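Local coordinates for bifunctional enzyme IspD/IspF (Campylobacter jejuni, PDB 1W55), which makes 4-diphosphocytidyl-2-C-methyl-D-erythritol from CTP and methylerythritol phosphate, and cyclises its 2-phosphate with release of CMP, two steps of isoprenoid precursor biosynthesis, at residues Phe25-Leu35 with Tyr59-Phe69. Residues are numbered along the deposited sequence; the frame is centred on the assembly and turned at random.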
ATOM      1  N   PHE A  25       0.796 -28.776  -7.712  1.00 37.61           N
ATOM      2  CA  PHE A  25       1.776 -28.623  -6.642  1.00 35.33           C
ATOM      3  C   PHE A  25       2.486 -27.264  -6.567  1.00 35.57           C
ATOM      4  O   PHE A  25       3.434 -27.120  -5.803  1.00 37.55           O
ATOM      5  CB  PHE A  25       2.806 -29.769  -6.670  1.00 34.53           C
ATOM      6  CG  PHE A  25       2.181 -31.132  -6.674  1.00 33.98           C
ATOM      7  CD1 PHE A  25       2.445 -32.025  -7.702  1.00 38.08           C
ATOM      8  CD2 PHE A  25       1.298 -31.506  -5.676  1.00 34.15           C
ATOM      9  CE1 PHE A  25       1.846 -33.276  -7.731  1.00 37.79           C
ATOM     10  CE2 PHE A  25       0.689 -32.757  -5.690  1.00 36.67           C
ATOM     11  CZ  PHE A  25       0.967 -33.644  -6.716  1.00 41.94           C
ATOM     12  N   LEU A  26       2.051 -26.281  -7.349  1.00 35.26           N
ATOM     13  CA  LEU A  26       2.471 -24.892  -7.124  1.00 35.99           C
ATOM     14  C   LEU A  26       2.041 -24.469  -5.738  1.00 35.39           C
ATOM     15  O   LEU A  26       0.919 -24.797  -5.317  1.00 36.66           O
ATOM     16  CB  LEU A  26       1.825 -23.941  -8.123  1.00 34.64           C
ATOM     17  CG  LEU A  26       2.170 -24.089  -9.603  1.00 39.46           C
ATOM     18  CD1 LEU A  26       1.245 -23.189 -10.414  1.00 41.71           C
ATOM     19  CD2 LEU A  26       3.645 -23.768  -9.865  1.00 37.96           C
ATOM     20  N   ARG A  27       2.897 -23.743  -5.029  1.00 33.50           N
ATOM     21  CA  ARG A  27       2.552 -23.330  -3.678  0.67 35.86           C
ATOM     22  C   ARG A  27       1.821 -21.999  -3.654  1.00 35.47           C
ATOM     23  O   ARG A  27       2.273 -21.020  -4.229  1.00 38.12           O
ATOM     24  CB  ARG A  27       3.785 -23.315  -2.751  0.67 36.15           C
ATOM     25  CG  ARG A  27       3.815 -24.486  -1.756  0.67 35.39           C
ATOM     26  CD  ARG A  27       3.664 -25.870  -2.421  0.67 32.77           C
ATOM     27  NE  ARG A  27       3.926 -26.985  -1.516  0.67 30.23           N
ATOM     28  CZ  ARG A  27       4.273 -28.207  -1.914  0.67 32.87           C
ATOM     29  NH1 ARG A  27       4.383 -28.484  -3.202  0.67 35.32           N
ATOM     30  NH2 ARG A  27       4.500 -29.162  -1.018  0.67 35.49           N
ATOM     31  N   LEU A  28       0.679 -21.995  -2.985  1.00 36.88           N
ATOM     32  CA  LEU A  28      -0.124 -20.796  -2.766  1.00 39.35           C
ATOM     33  C   LEU A  28      -0.154 -20.638  -1.260  1.00 39.92           C
ATOM     34  O   LEU A  28      -0.797 -21.427  -0.562  1.00 41.17           O
ATOM     35  CB  LEU A  28      -1.555 -20.973  -3.312  1.00 39.20           C
ATOM     36  CG  LEU A  28      -1.753 -21.465  -4.757  1.00 41.47           C
ATOM     37  CD1 LEU A  28      -3.217 -21.326  -5.184  1.00 40.74           C
ATOM     38  CD2 LEU A  28      -0.834 -20.772  -5.759  1.00 39.21           C
ATOM     39  N   GLY A  29       0.576 -19.652  -0.746  1.00 41.68           N
ATOM     40  CA  GLY A  29       0.837 -19.605   0.685  1.00 41.31           C
ATOM     41  C   GLY A  29       1.599 -20.863   1.060  1.00 42.28           C
ATOM     42  O   GLY A  29       2.575 -21.203   0.389  1.00 40.70           O
ATOM     43  N   ASN A  30       1.144 -21.555   2.110  1.00 44.06           N
ATOM     44  CA  ASN A  30       1.764 -22.807   2.560  1.00 45.22           C
ATOM     45  C   ASN A  30       1.243 -24.031   1.820  1.00 44.04           C
ATOM     46  O   ASN A  30       1.820 -25.108   1.956  1.00 44.93           O
ATOM     47  CB  ASN A  30       1.542 -23.042   4.067  1.00 48.57           C
ATOM     48  CG  ASN A  30       2.688 -22.489   4.953  1.00 53.03           C
ATOM     49  OD1 ASN A  30       3.817 -22.249   4.494  1.00 51.23           O
ATOM     50  ND2 ASN A  30       2.382 -22.291   6.235  1.00 53.88           N
ATOM     51  N   ASP A  31       0.177 -23.869   1.034  1.00 38.90           N
ATOM     52  CA  ASP A  31      -0.552 -25.017   0.516  1.00 37.30           C
ATOM     53  C   ASP A  31      -0.265 -25.274  -0.946  1.00 35.52           C
ATOM     54  O   ASP A  31      -0.220 -24.339  -1.736  1.00 35.27           O
ATOM     55  CB  ASP A  31      -2.070 -24.808   0.673  1.00 36.92           C
ATOM     56  CG  ASP A  31      -2.548 -25.012   2.093  1.00 38.71           C
ATOM     57  OD1 ASP A  31      -1.869 -25.714   2.872  1.00 42.71           O
ATOM     58  OD2 ASP A  31      -3.604 -24.515   2.524  1.00 42.23           O
ATOM     59  N   PRO A  32      -0.145 -26.543  -1.328  1.00 35.17           N
ATOM     60  CA  PRO A  32      -0.116 -26.890  -2.756  1.00 34.34           C
ATOM     61  C   PRO A  32      -1.458 -26.466  -3.359  1.00 33.02           C
ATOM     62  O   PRO A  32      -2.460 -26.410  -2.638  1.00 31.82           O
ATOM     63  CB  PRO A  32       0.057 -28.413  -2.762  1.00 33.42           C
ATOM     64  CG  PRO A  32      -0.334 -28.870  -1.384  1.00 34.55           C
ATOM     65  CD  PRO A  32      -0.091 -27.729  -0.450  1.00 34.63           C
ATOM     66  N   LEU A  33      -1.460 -26.140  -4.646  1.00 33.07           N
ATOM     67  CA  LEU A  33      -2.623 -25.543  -5.319  1.00 32.39           C
ATOM     68  C   LEU A  33      -3.896 -26.366  -5.139  1.00 31.68           C
ATOM     69  O   LEU A  33      -4.943 -25.800  -4.886  1.00 33.41           O
ATOM     70  CB  LEU A  33      -2.325 -25.333  -6.818  1.00 32.26           C
ATOM     71  CG  LEU A  33      -3.447 -24.765  -7.703  1.00 34.69           C
ATOM     72  CD1 LEU A  33      -2.882 -23.805  -8.743  1.00 34.92           C
ATOM     73  CD2 LEU A  33      -4.293 -25.866  -8.364  1.00 31.43           C
ATOM     74  N   TRP A  34      -3.793 -27.691  -5.255  1.00 31.54           N
ATOM     75  CA  TRP A  34      -4.958 -28.588  -5.195  1.00 32.86           C
ATOM     76  C   TRP A  34      -5.600 -28.513  -3.822  1.00 33.19           C
ATOM     77  O   TRP A  34      -6.819 -28.549  -3.691  1.00 33.69           O
ATOM     78  CB  TRP A  34      -4.575 -30.049  -5.538  1.00 31.98           C
ATOM     79  CG  TRP A  34      -3.679 -30.718  -4.499  1.00 32.70           C
ATOM     80  CD1 TRP A  34      -2.312 -30.794  -4.519  1.00 31.80           C
ATOM     81  CD2 TRP A  34      -4.095 -31.411  -3.309  1.00 30.78           C
ATOM     82  NE1 TRP A  34      -1.856 -31.483  -3.421  1.00 32.04           N
ATOM     83  CE2 TRP A  34      -2.929 -31.859  -2.654  1.00 31.34           C
ATOM     84  CE3 TRP A  34      -5.338 -31.681  -2.720  1.00 32.15           C
ATOM     85  CZ2 TRP A  34      -2.969 -32.551  -1.440  1.00 35.21           C
ATOM     86  CZ3 TRP A  34      -5.378 -32.369  -1.514  1.00 34.70           C
ATOM     87  CH2 TRP A  34      -4.201 -32.795  -0.884  1.00 32.41           C
ATOM     88  N   LEU A  35      -4.764 -28.396  -2.795  1.00 33.00           N
ATOM     89  CA  LEU A  35      -5.248 -28.301  -1.422  1.00 33.60           C
ATOM     90  C   LEU A  35      -5.843 -26.915  -1.169  1.00 33.43           C
ATOM     91  O   LEU A  35      -6.918 -26.798  -0.586  1.00 33.51           O
ATOM     92  CB  LEU A  35      -4.136 -28.649  -0.422  1.00 32.93           C
ATOM     93  CG  LEU A  35      -4.456 -28.618   1.077  1.00 37.87           C
ATOM     94  CD1 LEU A  35      -5.636 -29.570   1.456  1.00 34.64           C
ATOM     95  CD2 LEU A  35      -3.188 -28.949   1.879  1.00 32.58           C
ATOM     96  N   TYR A  59       1.231 -39.278  -2.102  1.00 41.66           N
ATOM     97  CA  TYR A  59       1.750 -37.963  -1.785  1.00 39.28           C
ATOM     98  C   TYR A  59       0.666 -37.031  -1.208  1.00 38.97           C
ATOM     99  O   TYR A  59       0.888 -36.397  -0.172  1.00 38.19           O
ATOM    100  CB  TYR A  59       2.422 -37.350  -3.014  1.00 39.08           C
ATOM    101  CG  TYR A  59       3.145 -36.055  -2.724  1.00 42.08           C
ATOM    102  CD1 TYR A  59       4.088 -35.964  -1.682  1.00 43.58           C
ATOM    103  CD2 TYR A  59       2.884 -34.915  -3.476  1.00 41.48           C
ATOM    104  CE1 TYR A  59       4.737 -34.760  -1.407  1.00 44.49           C
ATOM    105  CE2 TYR A  59       3.535 -33.714  -3.217  1.00 43.45           C
ATOM    106  CZ  TYR A  59       4.456 -33.641  -2.189  1.00 46.81           C
ATOM    107  OH  TYR A  59       5.076 -32.438  -1.939  1.00 51.78           O
ATOM    108  N   MET A  60      -0.503 -36.965  -1.855  1.00 36.72           N
ATOM    109  CA  MET A  60      -1.569 -36.054  -1.430  1.00 36.15           C
ATOM    110  C   MET A  60      -2.123 -36.380  -0.053  1.00 36.28           C
ATOM    111  O   MET A  60      -2.495 -35.470   0.698  1.00 34.78           O
ATOM    112  CB  MET A  60      -2.715 -36.035  -2.432  1.00 35.41           C
ATOM    113  CG  MET A  60      -2.372 -35.359  -3.736  1.00 37.01           C
ATOM    114  SD  MET A  60      -3.838 -35.104  -4.714  1.00 41.26           S
ATOM    115  CE  MET A  60      -3.120 -34.229  -6.140  1.00 37.62           C
ATOM    116  N   LYS A  61      -2.188 -37.671   0.262  1.00 36.13           N
ATOM    117  CA  LYS A  61      -2.662 -38.139   1.565  1.00 39.10           C
ATOM    118  C   LYS A  61      -1.807 -37.633   2.733  1.00 38.94           C
ATOM    119  O   LYS A  61      -2.284 -37.545   3.868  1.00 40.03           O
ATOM    120  CB  LYS A  61      -2.709 -39.660   1.584  1.00 39.36           C
ATOM    121  CG  LYS A  61      -4.053 -40.254   1.166  1.00 45.30           C
ATOM    122  CD  LYS A  61      -3.949 -41.777   1.147  1.00 51.34           C
ATOM    123  CE  LYS A  61      -5.310 -42.446   1.151  1.00 57.78           C
ATOM    124  NZ  LYS A  61      -5.193 -43.901   0.823  1.00 60.66           N
ATOM    125  N   LYS A  62      -0.553 -37.293   2.441  1.00 38.57           N
ATOM    126  CA  LYS A  62       0.376 -36.766   3.435  1.00 39.26           C
ATOM    127  C   LYS A  62       0.078 -35.330   3.847  1.00 39.49           C
ATOM    128  O   LYS A  62       0.732 -34.800   4.744  1.00 39.89           O
ATOM    129  CB  LYS A  62       1.813 -36.866   2.916  1.00 38.88           C
ATOM    130  CG  LYS A  62       2.326 -38.288   2.880  1.00 38.84           C
ATOM    131  CD  LYS A  62       3.725 -38.357   2.343  1.00 41.18           C
ATOM    132  CE  LYS A  62       4.238 -39.793   2.396  1.00 44.13           C
ATOM    133  NZ  LYS A  62       5.731 -39.826   2.480  1.00 46.00           N
ATOM    134  N   PHE A  63      -0.913 -34.713   3.200  1.00 39.52           N
ATOM    135  CA  PHE A  63      -1.206 -33.291   3.382  1.00 40.73           C
ATOM    136  C   PHE A  63      -2.504 -33.039   4.130  1.00 43.04           C
ATOM    137  O   PHE A  63      -2.756 -31.920   4.592  1.00 45.63           O
ATOM    138  CB  PHE A  63      -1.259 -32.575   2.026  1.00 39.53           C
ATOM    139  CG  PHE A  63       0.090 -32.347   1.410  1.00 36.36           C
ATOM    140  CD1 PHE A  63       0.757 -33.378   0.764  1.00 36.51           C
ATOM    141  CD2 PHE A  63       0.699 -31.094   1.485  1.00 34.14           C
ATOM    142  CE1 PHE A  63       2.011 -33.172   0.195  1.00 38.28           C
ATOM    143  CE2 PHE A  63       1.946 -30.874   0.922  1.00 35.32           C
ATOM    144  CZ  PHE A  63       2.606 -31.909   0.276  1.00 36.63           C
ATOM    145  N   THR A  64      -3.340 -34.063   4.236  1.00 42.89           N
ATOM    146  CA  THR A  64      -4.608 -33.921   4.937  1.00 45.31           C
ATOM    147  C   THR A  64      -5.243 -35.278   5.238  1.00 47.33           C
ATOM    148  O   THR A  64      -4.935 -36.272   4.588  1.00 48.16           O
ATOM    149  CB  THR A  64      -5.591 -33.014   4.126  1.00 45.11           C
ATOM    150  OG1 THR A  64      -6.850 -32.925   4.804  1.00 44.66           O
ATOM    151  CG2 THR A  64      -5.944 -33.637   2.777  1.00 43.93           C
ATOM    152  N   LYS A  65      -6.147 -35.292   6.211  1.00 49.35           N
ATOM    153  CA  LYS A  65      -6.939 -36.467   6.544  1.00 52.03           C
ATOM    154  C   LYS A  65      -8.431 -36.203   6.298  1.00 51.56           C
ATOM    155  O   LYS A  65      -9.277 -37.043   6.610  1.00 51.76           O
ATOM    156  CB  LYS A  65      -6.691 -36.869   8.010  1.00 54.71           C
ATOM    157  CG  LYS A  65      -6.655 -35.687   9.007  1.00 59.01           C
ATOM    158  CD  LYS A  65      -5.925 -36.051  10.303  1.00 67.30           C
ATOM    159  CE  LYS A  65      -4.511 -35.477  10.344  1.00 70.09           C
ATOM    160  NZ  LYS A  65      -3.490 -36.515  10.704  1.00 70.54           N
ATOM    161  N   ASN A  66      -8.741 -35.042   5.720  1.00 50.66           N
ATOM    162  CA  ASN A  66     -10.120 -34.558   5.595  1.00 49.48           C
ATOM    163  C   ASN A  66     -10.902 -34.986   4.352  1.00 48.92           C
ATOM    164  O   ASN A  66     -12.113 -34.766   4.283  1.00 49.16           O
ATOM    165  CB  ASN A  66     -10.155 -33.027   5.687  1.00 49.72           C
ATOM    166  CG  ASN A  66      -9.858 -32.519   7.086  1.00 51.63           C
ATOM    167  OD1 ASN A  66     -10.173 -33.180   8.080  1.00 53.59           O
ATOM    168  ND2 ASN A  66      -9.247 -31.342   7.171  1.00 44.71           N
ATOM    169  N   TYR A  67     -10.233 -35.572   3.366  1.00 47.61           N
ATOM    170  CA  TYR A  67     -10.913 -35.888   2.112  1.00 46.69           C
ATOM    171  C   TYR A  67     -10.755 -37.333   1.726  1.00 46.88           C
ATOM    172  O   TYR A  67      -9.845 -38.023   2.180  1.00 47.06           O
ATOM    173  CB  TYR A  67     -10.400 -35.016   0.959  1.00 46.13           C
ATOM    174  CG  TYR A  67     -10.164 -33.568   1.308  1.00 44.78           C
ATOM    175  CD1 TYR A  67      -8.924 -32.979   1.081  1.00 43.98           C
ATOM    176  CD2 TYR A  67     -11.176 -32.786   1.857  1.00 41.68           C
ATOM    177  CE1 TYR A  67      -8.702 -31.653   1.392  1.00 42.43           C
ATOM    178  CE2 TYR A  67     -10.959 -31.457   2.178  1.00 42.54           C
ATOM    179  CZ  TYR A  67      -9.717 -30.900   1.947  1.00 43.12           C
ATOM    180  OH  TYR A  67      -9.484 -29.579   2.258  1.00 48.24           O
ATOM    181  N   GLU A  68     -11.648 -37.790   0.865  1.00 47.52           N
ATOM    182  CA  GLU A  68     -11.470 -39.096   0.254  1.00 48.56           C
ATOM    183  C   GLU A  68     -10.748 -38.921  -1.070  1.00 46.11           C
ATOM    184  O   GLU A  68     -11.115 -38.070  -1.887  1.00 46.24           O
ATOM    185  CB  GLU A  68     -12.811 -39.797   0.072  1.00 48.62           C
ATOM    186  CG  GLU A  68     -13.378 -40.302   1.389  1.00 57.55           C
ATOM    187  CD  GLU A  68     -14.559 -41.236   1.209  1.00 64.49           C
ATOM    188  OE1 GLU A  68     -15.611 -40.960   1.824  1.00 66.41           O
ATOM    189  OE2 GLU A  68     -14.430 -42.241   0.464  1.00 65.01           O
ATOM    190  N   PHE A  69      -9.703 -39.709  -1.263  1.00 44.01           N
ATOM    191  CA  PHE A  69      -8.952 -39.677  -2.502  1.00 42.98           C
ATOM    192  C   PHE A  69      -9.286 -40.891  -3.346  1.00 43.89           C
ATOM    193  O   PHE A  69      -9.485 -41.987  -2.819  1.00 43.81           O
ATOM    194  CB  PHE A  69      -7.458 -39.620  -2.216  1.00 41.62           C
ATOM    195  CG  PHE A  69      -7.023 -38.334  -1.590  1.00 40.83           C
ATOM    196  CD1 PHE A  69      -6.938 -38.217  -0.198  1.00 40.10           C
ATOM    197  CD2 PHE A  69      -6.711 -37.234  -2.386  1.00 34.90           C
ATOM    198  CE1 PHE A  69      -6.541 -37.023   0.392  1.00 40.89           C
ATOM    199  CE2 PHE A  69      -6.319 -36.023  -1.811  1.00 38.58           C
ATOM    200  CZ  PHE A  69      -6.228 -35.912  -0.421  1.00 38.91           C
TER
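The backbones of segment 25-35, a two-stranded hairpin running into helix 33-42, and segment 59-69, the end of helix 57-61 and the loop into strand 68-71, stay apart, Leu-35 CA lying 8.0 Å from Phe-63 CA. Trp-34 is sandwiched: Leu-35 CB sits over one face of its indole and the extended Met-60 chain over the other. Met-60 SD lies 4.0 Å from the centroid of the six-membered ring, 14° off its normal, a Met-aromatic contact, while Met-60 CE makes a CH-pi contact 3.9 Å from the five-membered centroid. With CG between backbone N and carbonyl carbon (chi1 68°), Trp-34 sends CH2 to within 3.7 Å of Phe-69 CZ. Beside it, Phe-63 CD2 lies 3.8 Å from Pro-32 CG, and Leu-35 CD1 reaches the edge of Tyr-67, 3.7 Å from CE1. Tyr-59 turns its edge to the face of Phe-25, planes at 72°, a T-shaped pair. In the conformer given, Arg-27 NH2 approaches Tyr-59 OH nearly straight but at 3.5 Å, a weak hydrogen bond, and Arg-27 NH1 donates to Phe-25 O (3.1 Å); both oxygens lie at the guanidinium edge. Phe-63 also stacks on Phe-334 of a second subunit, extending the cluster across a subunit interface. Pro-32 is the N-cap of helix 33-42, and a type II' turn with Gly-29 closes the hairpin. The contact joins the start of helix 33-42 to the end of helix 57-61, the helices before and after strand 50-54 in the parallel part of the sheet, the alternating alpha/beta, Rossmann-like arrangement of the GT-A cytidylyltransferase domain.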